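Local coordinates for ACT domain protein (Streptococcus pneumoniae, PDB 1ZPV), which is of unknown function but forms a homodimer of ACT domains, a fold that commonly serves as a regulatory module binding amino acids or other small ligands, at the interface of chains A and B. Sequence-based numbering; all coordinates share one arbitrary frame. Chains: chain A/B, ACT domain protein.

Contact 1: the interface of chains A and B. Residues chain A 7, 37, 48-50; chain B 41-42, 44.
B:Leu41 reaches from the end of its strand onto the sheet of chain A, where A:Ser37, A:Met48 and A:Val50 receive its forked tip. The apolar contacts are shared between its two methyls. CD2 lies 3.7 Å from CB of the selenomethionine A:Met48, touching the root of that side chain, while the bend at chi3 (66°) curls the terminal methyl back toward the same branch at a looser distance. The same CD2 methyl meets CG2 of A:Val50, also at 3.7 Å, as the two side chains run alongside one another in opposing directions. With CG anti to the backbone N (chi1 -172°), B:Leu41 stands well out from its strand and can span two neighbouring strands of the partner.

A:Val50, branched at CB, presents both methyls. CG2 touches CD2 of the B:Tyr44 ring at 3.8 Å, and both methyls pack on CB of B:Asp42, whose side chain lies roughly perpendicular to the valine. The methylene of B:Asp42 packs on the valine, while its polar end suits a turn between strands. On one face of the B:Tyr44 ring, CD1 of A:Ile7 sits 4.3 Å above the plane, displaced toward the rim, a looser contact.

A:Ser37 brings a polar atom to the other branch of B:Leu41: its hydroxyl OG lies 3.6 Å from CD1, a van der Waals approach. A small serine leaves room for the leucine branch.

In the fold, strands 4-12, 32-41 and 44-53 of chain A form the receiving surface, while chain B supplies the hairpin joining strand 35-41 to strand 44-53.

Contact 2: the interface of chains A and B. Residues chain A 39-41; chain B 35-37.
Strand 32-41 of chain A, through its last residues, meets the beginning of strand 35-41 of chain B, so that the same stretch of the ACT domain is used from both chains of the homodimer. A:Thr39 and A:Leu41 face B:Asp35 and B:Ser37, while A:Val40 and B:Ile36, between them in sequence, have little surface hidden by the partner, as expected for alternation along a strand.

A:Leu41 carries much of the apolar packing. Its CG is anti to the backbone N (chi1 -159°), which extends the side chain toward the partner strand. The CD1 methyl of A:Leu41 lies 3.6 Å from the carboxylate carbon CG of B:Asp35. The two side chains cross obliquely. CD1 also lies 3.8 Å from CA of B:Ile36 and 3.9 Å from CB of B:Ser37, resting on backbone as well as side chains. Leucine suits this place because its branched end can lie against both the aspartate side chain and the backbone of the partner strand.

B:Asp35 combines this packing with a polar role inside its own chain. Its carboxylate oxygen OD1 accepts a hydrogen bond from the backbone N of B:Ile36 at 2.7 Å. The donor comes from the anti side, 33° out of the carboxylate plane, and the angle of 137° at the hydrogen shows a bent bond. This link restrains rotation of the carboxylate. The other oxygen, OD2, is directed at the A:Leu41 backbone, 3.5 Å from its CA.

Farther along the strands, the CG2 methyl of A:Thr39 approaches hydroxyl OG of B:Ser37 at 3.5 Å and its CB at 3.8 Å, which are packing contacts. The branched threonine turns its methyl to the partner, and a side chain as short as serine can lie against both that methyl and CD1 of A:Leu41.

Contact 1: the interface of chains A and B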
ATOM      1  N   ILE A   7       7.855   1.151   5.166  1.00 18.52           N
ATOM      2  CA  ILE A   7       6.671   1.581   4.454  1.00 19.99           C
ATOM      3  C   ILE A   7       6.981   1.551   2.985  1.00 20.86           C
ATOM      4  O   ILE A   7       7.996   2.137   2.537  1.00 21.18           O
ATOM      5  CB  ILE A   7       6.244   3.025   4.805  1.00 18.76           C
ATOM      6  CG1 ILE A   7       6.047   3.216   6.320  1.00 20.74           C
ATOM      7  CG2 ILE A   7       4.960   3.373   4.046  1.00 19.61           C
ATOM      8  CD1 ILE A   7       7.307   3.600   7.121  1.00 24.14           C
ATOM      9  N   SER A  37      -3.096  -0.515   1.765  1.00 23.71           N
ATOM     10  CA  SER A  37      -4.157   0.369   1.280  1.00 25.86           C
ATOM     11  C   SER A  37      -3.917   0.625  -0.180  1.00 25.96           C
ATOM     12  O   SER A  37      -2.775   0.646  -0.630  1.00 26.39           O
ATOM     13  CB  SER A  37      -4.113   1.705   2.008  1.00 26.32           C
ATOM     14  OG  SER A  37      -2.856   2.325   1.730  1.00 30.88           O
HETATM   15  N   MSE A  48      -0.037   1.569  -0.805  1.00 25.55           N
HETATM   16  CA  MSE A  48       0.937   1.630   0.274  1.00 25.37           C
HETATM   17  C   MSE A  48       0.811   0.426   1.196  1.00 24.39           C
HETATM   18  O   MSE A  48      -0.304  -0.083   1.437  1.00 23.85           O
HETATM   19  CB  MSE A  48       0.787   2.932   1.034  1.00 25.14           C
HETATM   20  CG  MSE A  48       1.144   4.148   0.193  1.00 28.91           C
HETATM   21 SE   MSE A  48       1.008   5.875   1.070  0.70 41.09          SE
HETATM   22  CE  MSE A  48       2.400   5.577   2.334  1.00 37.98           C
ATOM     23  N   ALA A  49       1.941  -0.092   1.649  1.00 23.89           N
ATOM     24  CA  ALA A  49       1.938  -1.233   2.593  1.00 22.21           C
ATOM     25  C   ALA A  49       2.975  -0.992   3.692  1.00 21.18           C
ATOM     26  O   ALA A  49       4.023  -0.417   3.428  1.00 20.75           O
ATOM     27  CB  ALA A  49       2.257  -2.522   1.842  1.00 22.23           C
ATOM     28  N   VAL A  50       2.647  -1.335   4.925  1.00 19.15           N
ATOM     29  CA  VAL A  50       3.630  -1.346   5.994  1.00 18.89           C
ATOM     30  C   VAL A  50       3.989  -2.827   6.125  1.00 19.06           C
ATOM     31  O   VAL A  50       3.093  -3.693   6.177  1.00 18.26           O
ATOM     32  CB  VAL A  50       3.061  -0.791   7.320  1.00 18.47           C
ATOM     33  CG1 VAL A  50       4.000  -1.071   8.533  1.00 16.57           C
ATOM     34  CG2 VAL A  50       2.804   0.680   7.205  1.00 19.61           C
TER
ATOM     35  N   LEU B  41      -2.344   3.982   8.326  1.00 20.87           N
ATOM     36  CA  LEU B  41      -1.801   2.749   7.781  1.00 19.99           C
ATOM     37  C   LEU B  41      -0.889   2.219   8.873  1.00 19.80           C
ATOM     38  O   LEU B  41       0.145   2.832   9.163  1.00 19.29           O
ATOM     39  CB  LEU B  41      -1.010   3.025   6.488  1.00 20.23           C
ATOM     40  CG  LEU B  41      -0.497   1.863   5.648  1.00 17.46           C
ATOM     41  CD1 LEU B  41      -1.613   1.179   4.926  1.00 19.33           C
ATOM     42  CD2 LEU B  41       0.633   2.335   4.683  1.00 19.62           C
ATOM     43  N   ASP B  42      -1.279   1.107   9.504  1.00 19.69           N
ATOM     44  CA  ASP B  42      -0.571   0.620  10.715  1.00 19.80           C
ATOM     45  C   ASP B  42      -0.453   1.812  11.709  1.00 20.19           C
ATOM     46  O   ASP B  42      -1.457   2.439  12.018  1.00 21.48           O
ATOM     47  CB  ASP B  42       0.777  -0.040  10.334  1.00 18.80           C
ATOM     48  CG  ASP B  42       1.432  -0.801  11.498  1.00 20.55           C
ATOM     49  OD1 ASP B  42       0.951  -1.884  11.868  1.00 18.47           O
ATOM     50  OD2 ASP B  42       2.432  -0.310  12.053  1.00 20.39           O
ATOM     51  N   TYR B  44       0.972   4.707  11.271  1.00 20.13           N
ATOM     52  CA  TYR B  44       1.375   5.908  10.508  1.00 19.80           C
ATOM     53  C   TYR B  44       0.174   6.623   9.882  1.00 19.55           C
ATOM     54  O   TYR B  44      -0.859   6.009   9.632  1.00 19.08           O
ATOM     55  CB  TYR B  44       2.387   5.499   9.410  1.00 18.89           C
ATOM     56  CG  TYR B  44       3.534   4.717   9.980  1.00 20.39           C
ATOM     57  CD1 TYR B  44       4.536   5.333  10.711  1.00 22.83           C
ATOM     58  CD2 TYR B  44       3.578   3.333   9.837  1.00 23.50           C
ATOM     59  CE1 TYR B  44       5.567   4.587  11.274  1.00 24.06           C
ATOM     60  CE2 TYR B  44       4.578   2.597  10.377  1.00 26.07           C
ATOM     61  CZ  TYR B  44       5.569   3.215  11.086  1.00 25.94           C
ATOM     62  OH  TYR B  44       6.532   2.417  11.601  1.00 25.72           O
TER

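Contact 2: the interface of chains A and B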
ATOM      1  N   THR A  39      -5.472   3.103  -3.575  1.00 28.24           N
ATOM      2  CA  THR A  39      -6.306   4.267  -3.915  1.00 29.17           C
ATOM      3  C   THR A  39      -6.138   4.645  -5.397  1.00 27.44           C
ATOM      4  O   THR A  39      -5.013   4.863  -5.841  1.00 26.63           O
ATOM      5  CB  THR A  39      -5.905   5.521  -3.049  1.00 29.40           C
ATOM      6  OG1 THR A  39      -5.647   5.144  -1.683  1.00 34.93           O
ATOM      7  CG2 THR A  39      -6.995   6.570  -3.083  1.00 32.85           C
ATOM      8  N   VAL A  40      -7.225   4.734  -6.163  1.00 27.13           N
ATOM      9  CA  VAL A  40      -7.170   5.446  -7.458  1.00 27.61           C
ATOM     10  C   VAL A  40      -7.173   6.955  -7.142  1.00 26.45           C
ATOM     11  O   VAL A  40      -8.003   7.429  -6.365  1.00 25.46           O
ATOM     12  CB  VAL A  40      -8.352   5.093  -8.435  1.00 27.57           C
ATOM     13  CG1 VAL A  40      -8.461   6.138  -9.579  1.00 30.00           C
ATOM     14  CG2 VAL A  40      -8.203   3.701  -9.021  1.00 29.86           C
ATOM     15  N   LEU A  41      -6.235   7.690  -7.739  1.00 25.97           N
ATOM     16  CA  LEU A  41      -6.026   9.116  -7.475  1.00 25.99           C
ATOM     17  C   LEU A  41      -5.783   9.796  -8.808  1.00 25.75           C
ATOM     18  O   LEU A  41      -4.757   9.539  -9.485  1.00 23.94           O
ATOM     19  CB  LEU A  41      -4.784   9.283  -6.575  1.00 26.75           C
ATOM     20  CG  LEU A  41      -4.603  10.560  -5.759  1.00 28.97           C
ATOM     21  CD1 LEU A  41      -5.659  10.656  -4.686  1.00 29.93           C
ATOM     22  CD2 LEU A  41      -3.208  10.648  -5.193  1.00 29.52           C
TER
ATOM     23  N   ASP B  35      -6.345  15.847  -7.013  1.00 18.12           N
ATOM     24  CA  ASP B  35      -6.946  14.784  -6.210  1.00 18.27           C
ATOM     25  C   ASP B  35      -6.108  14.582  -4.959  1.00 17.90           C
ATOM     26  O   ASP B  35      -4.907  14.903  -4.931  1.00 18.07           O
ATOM     27  CB  ASP B  35      -7.051  13.442  -6.970  1.00 17.98           C
ATOM     28  CG  ASP B  35      -8.214  12.560  -6.456  1.00 22.59           C
ATOM     29  OD1 ASP B  35      -8.761  12.878  -5.372  1.00 24.31           O
ATOM     30  OD2 ASP B  35      -8.533  11.528  -7.110  1.00 23.49           O
ATOM     31  N   ILE B  36      -6.754  14.054  -3.932  1.00 18.04           N
ATOM     32  CA  ILE B  36      -6.091  13.856  -2.618  1.00 19.63           C
ATOM     33  C   ILE B  36      -6.771  12.694  -1.904  1.00 19.29           C
ATOM     34  O   ILE B  36      -7.974  12.385  -2.143  1.00 18.62           O
ATOM     35  CB  ILE B  36      -6.116  15.177  -1.794  1.00 19.79           C
ATOM     36  CG1 ILE B  36      -5.139  15.155  -0.601  1.00 22.00           C
ATOM     37  CG2 ILE B  36      -7.564  15.582  -1.356  1.00 20.07           C
ATOM     38  CD1 ILE B  36      -4.965  16.504   0.055  1.00 23.74           C
ATOM     39  N   SER B  37      -6.002  12.032  -1.049  1.00 20.19           N
ATOM     40  CA  SER B  37      -6.526  10.984  -0.212  1.00 21.28           C
ATOM     41  C   SER B  37      -5.614  10.856   1.004  1.00 21.02           C
ATOM     42  O   SER B  37      -4.439  11.210   0.945  1.00 19.38           O
ATOM     43  CB  SER B  37      -6.594   9.673  -0.999  1.00 22.94           C
ATOM     44  OG  SER B  37      -7.270   8.640  -0.291  1.00 25.70           O
TER

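The C-alpha centres of contact 1 and contact 2 lie about 15 Å apart within one two-fold symmetric interface. B:Leu41 and A:Ser37 in contact 1 have their counterparts in A:Leu41 and B:Ser37 of contact 2: the same leucine-serine pair recurs with the chains exchanged, so the two contacts overlap in part as symmetry mates. Each leucine packs on the partner's strand ending at residue 41; in contact 1 it also reaches strand 44-53. The strand ending at residue 41 thus serves from both chains in joining the two sheets, consistent with the protein being a homodimer.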